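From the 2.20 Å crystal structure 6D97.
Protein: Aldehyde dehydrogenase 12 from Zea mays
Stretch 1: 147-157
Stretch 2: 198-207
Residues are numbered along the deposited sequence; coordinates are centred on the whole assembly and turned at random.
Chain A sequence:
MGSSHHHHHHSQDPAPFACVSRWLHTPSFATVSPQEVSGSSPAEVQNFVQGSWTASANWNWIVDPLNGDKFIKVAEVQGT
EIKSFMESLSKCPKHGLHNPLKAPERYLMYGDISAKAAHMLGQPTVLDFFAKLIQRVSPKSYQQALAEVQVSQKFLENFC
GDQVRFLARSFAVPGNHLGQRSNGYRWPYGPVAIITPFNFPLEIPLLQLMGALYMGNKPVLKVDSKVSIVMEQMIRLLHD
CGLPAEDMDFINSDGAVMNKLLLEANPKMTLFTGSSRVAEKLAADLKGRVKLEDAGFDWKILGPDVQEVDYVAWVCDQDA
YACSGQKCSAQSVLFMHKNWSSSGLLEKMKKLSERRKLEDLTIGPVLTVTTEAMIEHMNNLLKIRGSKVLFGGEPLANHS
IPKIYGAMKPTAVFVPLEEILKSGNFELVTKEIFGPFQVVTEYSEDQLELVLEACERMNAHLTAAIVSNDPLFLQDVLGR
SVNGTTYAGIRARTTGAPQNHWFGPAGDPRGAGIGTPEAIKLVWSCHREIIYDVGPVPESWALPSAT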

# COMPACT_ATOMS: atom_id res chain seq x y z
N ALA A 147 29.53 13.11 0.92
CA ALA A 147 28.08 12.99 0.85
C ALA A 147 27.67 11.84 -0.05
O ALA A 147 26.66 11.17 0.20
N GLU A 148 28.44 11.58 -1.11
CA GLU A 148 28.15 10.44 -1.97
C GLU A 148 28.29 9.13 -1.21
O GLU A 148 27.45 8.24 -1.34
N VAL A 149 29.34 9.01 -0.39
CA VAL A 149 29.53 7.79 0.38
C VAL A 149 28.46 7.67 1.45
O VAL A 149 27.98 6.56 1.74
N GLN A 150 28.08 8.79 2.07
CA GLN A 150 27.08 8.75 3.13
C GLN A 150 25.73 8.30 2.59
O GLN A 150 25.04 7.48 3.20
N VAL A 151 25.32 8.85 1.44
CA VAL A 151 24.08 8.40 0.80
C VAL A 151 24.15 6.91 0.50
O VAL A 151 23.21 6.16 0.78
N SER A 152 25.28 6.46 -0.06
CA SER A 152 25.46 5.04 -0.35
C SER A 152 25.35 4.21 0.93
O SER A 152 24.70 3.16 0.94
N GLN A 153 25.98 4.68 2.01
CA GLN A 153 25.97 3.93 3.26
C GLN A 153 24.55 3.83 3.83
O GLN A 153 24.12 2.75 4.27
N LYS A 154 23.81 4.94 3.80
CA LYS A 154 22.45 4.95 4.32
C LYS A 154 21.53 4.06 3.48
O LYS A 154 20.68 3.35 4.03
N PHE A 155 21.69 4.10 2.15
CA PHE A 155 20.90 3.25 1.27
C PHE A 155 21.06 1.78 1.64
O PHE A 155 20.07 1.04 1.75
N LEU A 156 22.30 1.34 1.84
CA LEU A 156 22.55 -0.05 2.24
C LEU A 156 21.92 -0.35 3.59
O LEU A 156 21.44 -1.47 3.83
N GLU A 157 21.90 0.63 4.50
CA GLU A 157 21.25 0.42 5.79
C GLU A 157 19.75 0.21 5.63
O GLU A 157 19.13 -0.46 6.46
N PHE A 198 30.12 9.91 -15.27
CA PHE A 198 31.35 10.22 -14.56
C PHE A 198 31.11 10.91 -13.22
O PHE A 198 31.93 10.77 -12.31
N ASN A 199 30.02 11.66 -13.09
CA ASN A 199 29.97 12.68 -12.04
C ASN A 199 29.69 12.10 -10.65
O ASN A 199 30.10 12.69 -9.65
N PHE A 200 29.00 10.96 -10.56
CA PHE A 200 28.79 10.28 -9.28
C PHE A 200 29.35 8.87 -9.41
O PHE A 200 28.61 7.92 -9.72
N PRO A 201 30.65 8.68 -9.17
CA PRO A 201 31.28 7.38 -9.44
C PRO A 201 30.85 6.27 -8.50
O PRO A 201 31.17 5.10 -8.77
N LEU A 202 30.17 6.57 -7.40
CA LEU A 202 29.75 5.56 -6.44
C LEU A 202 28.24 5.49 -6.28
O LEU A 202 27.65 4.41 -6.42
N GLU A 203 27.59 6.63 -6.01
CA GLU A 203 26.19 6.63 -5.58
C GLU A 203 25.27 6.04 -6.64
O GLU A 203 24.45 5.17 -6.35
N ILE A 204 25.38 6.52 -7.88
CA ILE A 204 24.47 6.09 -8.94
C ILE A 204 24.70 4.62 -9.27
O ILE A 204 23.74 3.83 -9.20
N PRO A 205 25.92 4.18 -9.62
CA PRO A 205 26.08 2.76 -9.96
C PRO A 205 25.80 1.80 -8.82
O PRO A 205 25.19 0.75 -9.04
N LEU A 206 26.21 2.13 -7.59
CA LEU A 206 25.98 1.22 -6.47
C LEU A 206 24.49 1.02 -6.21
O LEU A 206 24.03 -0.11 -6.00
N LEU A 207 23.72 2.11 -6.22
CA LEU A 207 22.30 2.02 -5.87
C LEU A 207 21.51 1.28 -6.94
O LEU A 207 20.58 0.53 -6.61

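The apolar centre lies at F155 and L207. F155 points toward the second stretch with chi1 t (165°) and chi2 at 91°. This presents one face of its ring to L207. L207 CG sits 3.5 Å from the centroid of the F155 ring and 14° off the ring normal, a CH-pi contact over the face. L207 sets out sideways, with chi1 off the usual wells at -92° and chi2 p. Its CD1 also reaches the first helix backbone, 4.1 Å from S152 CA.

The two helices, 147-157 and 203-207, run nearly parallel, at 16° with their axes 9.8 Å apart at closest approach. The backbones are nearest at S152 and E203, whose CA atoms are 5.5 Å apart.

One turn back from F155, the S152 side chain points toward the other stretch and is touched by two leucines. L206, chi1 t and chi2 p, points toward the first helix and brings CD2 to 3.5 Å from S152 CB. L202 has the same t, p rotamer and also points toward the first helix. Its CD2 lies 3.5 Å from S152 OG. S152 is in rotamer m, and its OG donates a hydrogen bond to E148 O at 2.7 Å, so the hydroxyl is satisfied within its own helix.

Looser apolar contacts extend this packing. L156 (m, t) starts sideways, but its end comes nearer, with CD1 4.4 Å from L206 CD2. V149, chi1 t, points away, yet its CG2 is still 4.1 Å from L202 CD2.

V151, chi1 t, points toward the second stretch. It packs along the end of the E203 side chain: V151 CG1 is 3.5 Å from E203 OE2 and 3.8 Å from E203 CG. E203 is extended, with chi1 and chi2 both t.

The polar edge is built around E148, which has the largest covered area of any residue here. Its CB points sideways, with chi1 off the wells at -127° and chi2 t, and the end of the side chain comes nearer the other stretch. There OE1 accepts two backbone hydrogen bonds, from L202 N at 2.8 Å and from E203 N at 2.9 Å. One carboxylate oxygen thus serves two successive amides where the loop enters helix 203-207. P201 N is 3.3 Å from E148 OE1 but has no hydrogen to share. E148 CD lies at the edge of the F200 ring, 3.4 Å from F200 CD1. E148 OE2 packs 3.4 Å from P201 CD and is hydrogen-bonded elsewhere in the structure.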

# COMPACT_ATOMS: atom_id res chain seq x y z
CB ALA A 147 27.46 14.30 0.35
CB GLU A 148 29.09 10.46 -3.19
CG GLU A 148 28.38 10.38 -4.52
CD GLU A 148 29.32 10.12 -5.67
OE1 GLU A 148 29.31 8.99 -6.21
OE2 GLU A 148 30.08 11.05 -6.04
CB VAL A 149 30.94 7.76 0.98
CG1 VAL A 149 31.26 6.36 1.46
CG2 VAL A 149 31.96 8.22 -0.05
CB GLN A 150 26.97 10.12 3.79
CG GLN A 150 28.10 10.42 4.76
CD GLN A 150 28.20 11.89 5.11
OE1 GLN A 150 27.79 12.76 4.33
NE2 GLN A 150 28.73 12.19 6.29
CB VAL A 151 23.82 9.21 -0.49
CG1 VAL A 151 22.71 8.55 -1.30
CG2 VAL A 151 23.46 10.65 -0.16
CB SER A 152 26.82 4.82 -1.02
OG SER A 152 26.99 5.69 -2.12
CB GLN A 153 26.92 4.59 4.27
CG GLN A 153 27.30 3.73 5.46
CD GLN A 153 26.27 3.75 6.56
OE1 GLN A 153 25.47 4.69 6.66
NE2 GLN A 153 26.27 2.72 7.39
CB LYS A 154 21.91 6.38 4.36
CG LYS A 154 22.26 7.13 5.64
CD LYS A 154 21.41 6.63 6.80
CE LYS A 154 21.88 7.20 8.13
NZ LYS A 154 23.19 6.65 8.55
CB PHE A 155 21.29 3.50 -0.19
CG PHE A 155 20.81 2.45 -1.15
CD1 PHE A 155 19.59 2.58 -1.78
CD2 PHE A 155 21.61 1.36 -1.45
CE1 PHE A 155 19.15 1.62 -2.68
CE2 PHE A 155 21.18 0.39 -2.34
CZ PHE A 155 19.95 0.53 -2.96
CB LEU A 156 24.05 -0.32 2.27
CG LEU A 156 24.78 -0.29 0.92
CD1 LEU A 156 26.28 -0.40 1.11
CD2 LEU A 156 24.26 -1.40 0.01
CB GLU A 157 21.52 1.60 6.73
CG GLU A 157 22.82 1.49 7.49
CD GLU A 157 22.88 2.42 8.69
OE1 GLU A 157 23.92 2.45 9.38
OE2 GLU A 157 21.87 3.11 8.95
CB PHE A 198 32.26 11.10 -15.42
CG PHE A 198 31.85 12.55 -15.45
CD1 PHE A 198 30.91 13.00 -16.36
CD2 PHE A 198 32.41 13.46 -14.56
CE1 PHE A 198 30.53 14.32 -16.38
CE2 PHE A 198 32.03 14.78 -14.58
CZ PHE A 198 31.09 15.22 -15.49
CB ASN A 199 28.96 13.76 -12.40
CG ASN A 199 27.56 13.22 -12.59
OD1 ASN A 199 27.37 12.10 -13.05
ND2 ASN A 199 26.57 14.03 -12.23
CB PHE A 200 27.31 10.28 -8.89
CG PHE A 200 26.79 11.63 -8.48
CD1 PHE A 200 27.02 12.12 -7.21
CD2 PHE A 200 26.08 12.41 -9.38
CE1 PHE A 200 26.54 13.37 -6.83
CE2 PHE A 200 25.60 13.66 -9.01
CZ PHE A 200 25.84 14.14 -7.74
CB PRO A 201 32.78 7.68 -9.30
CG PRO A 201 32.90 9.18 -9.30
CD PRO A 201 31.62 9.68 -8.71
CB LEU A 202 30.39 5.83 -5.07
CG LEU A 202 29.99 4.86 -3.96
CD1 LEU A 202 30.59 3.48 -4.23
CD2 LEU A 202 30.43 5.38 -2.60
CB GLU A 203 25.76 8.05 -5.22
CG GLU A 203 24.32 8.17 -4.76
CD GLU A 203 23.95 9.61 -4.44
OE1 GLU A 203 24.86 10.41 -4.15
OE2 GLU A 203 22.75 9.94 -4.49
CB ILE A 204 24.60 6.97 -10.19
CG1 ILE A 204 24.17 8.41 -9.89
CG2 ILE A 204 23.80 6.38 -11.33
CD1 ILE A 204 24.41 9.36 -11.04
CB PRO A 205 27.54 2.68 -10.43
CG PRO A 205 28.20 3.88 -9.88
CD PRO A 205 27.16 4.94 -9.84
CB LEU A 206 26.67 1.72 -5.20
CG LEU A 206 26.32 0.97 -3.91
CD1 LEU A 206 26.84 -0.46 -3.97
CD2 LEU A 206 26.85 1.69 -2.68
CB LEU A 207 21.73 3.42 -5.64
CG LEU A 207 21.77 3.96 -4.21
CD1 LEU A 207 23.17 3.95 -3.63
CD2 LEU A 207 21.18 5.37 -4.14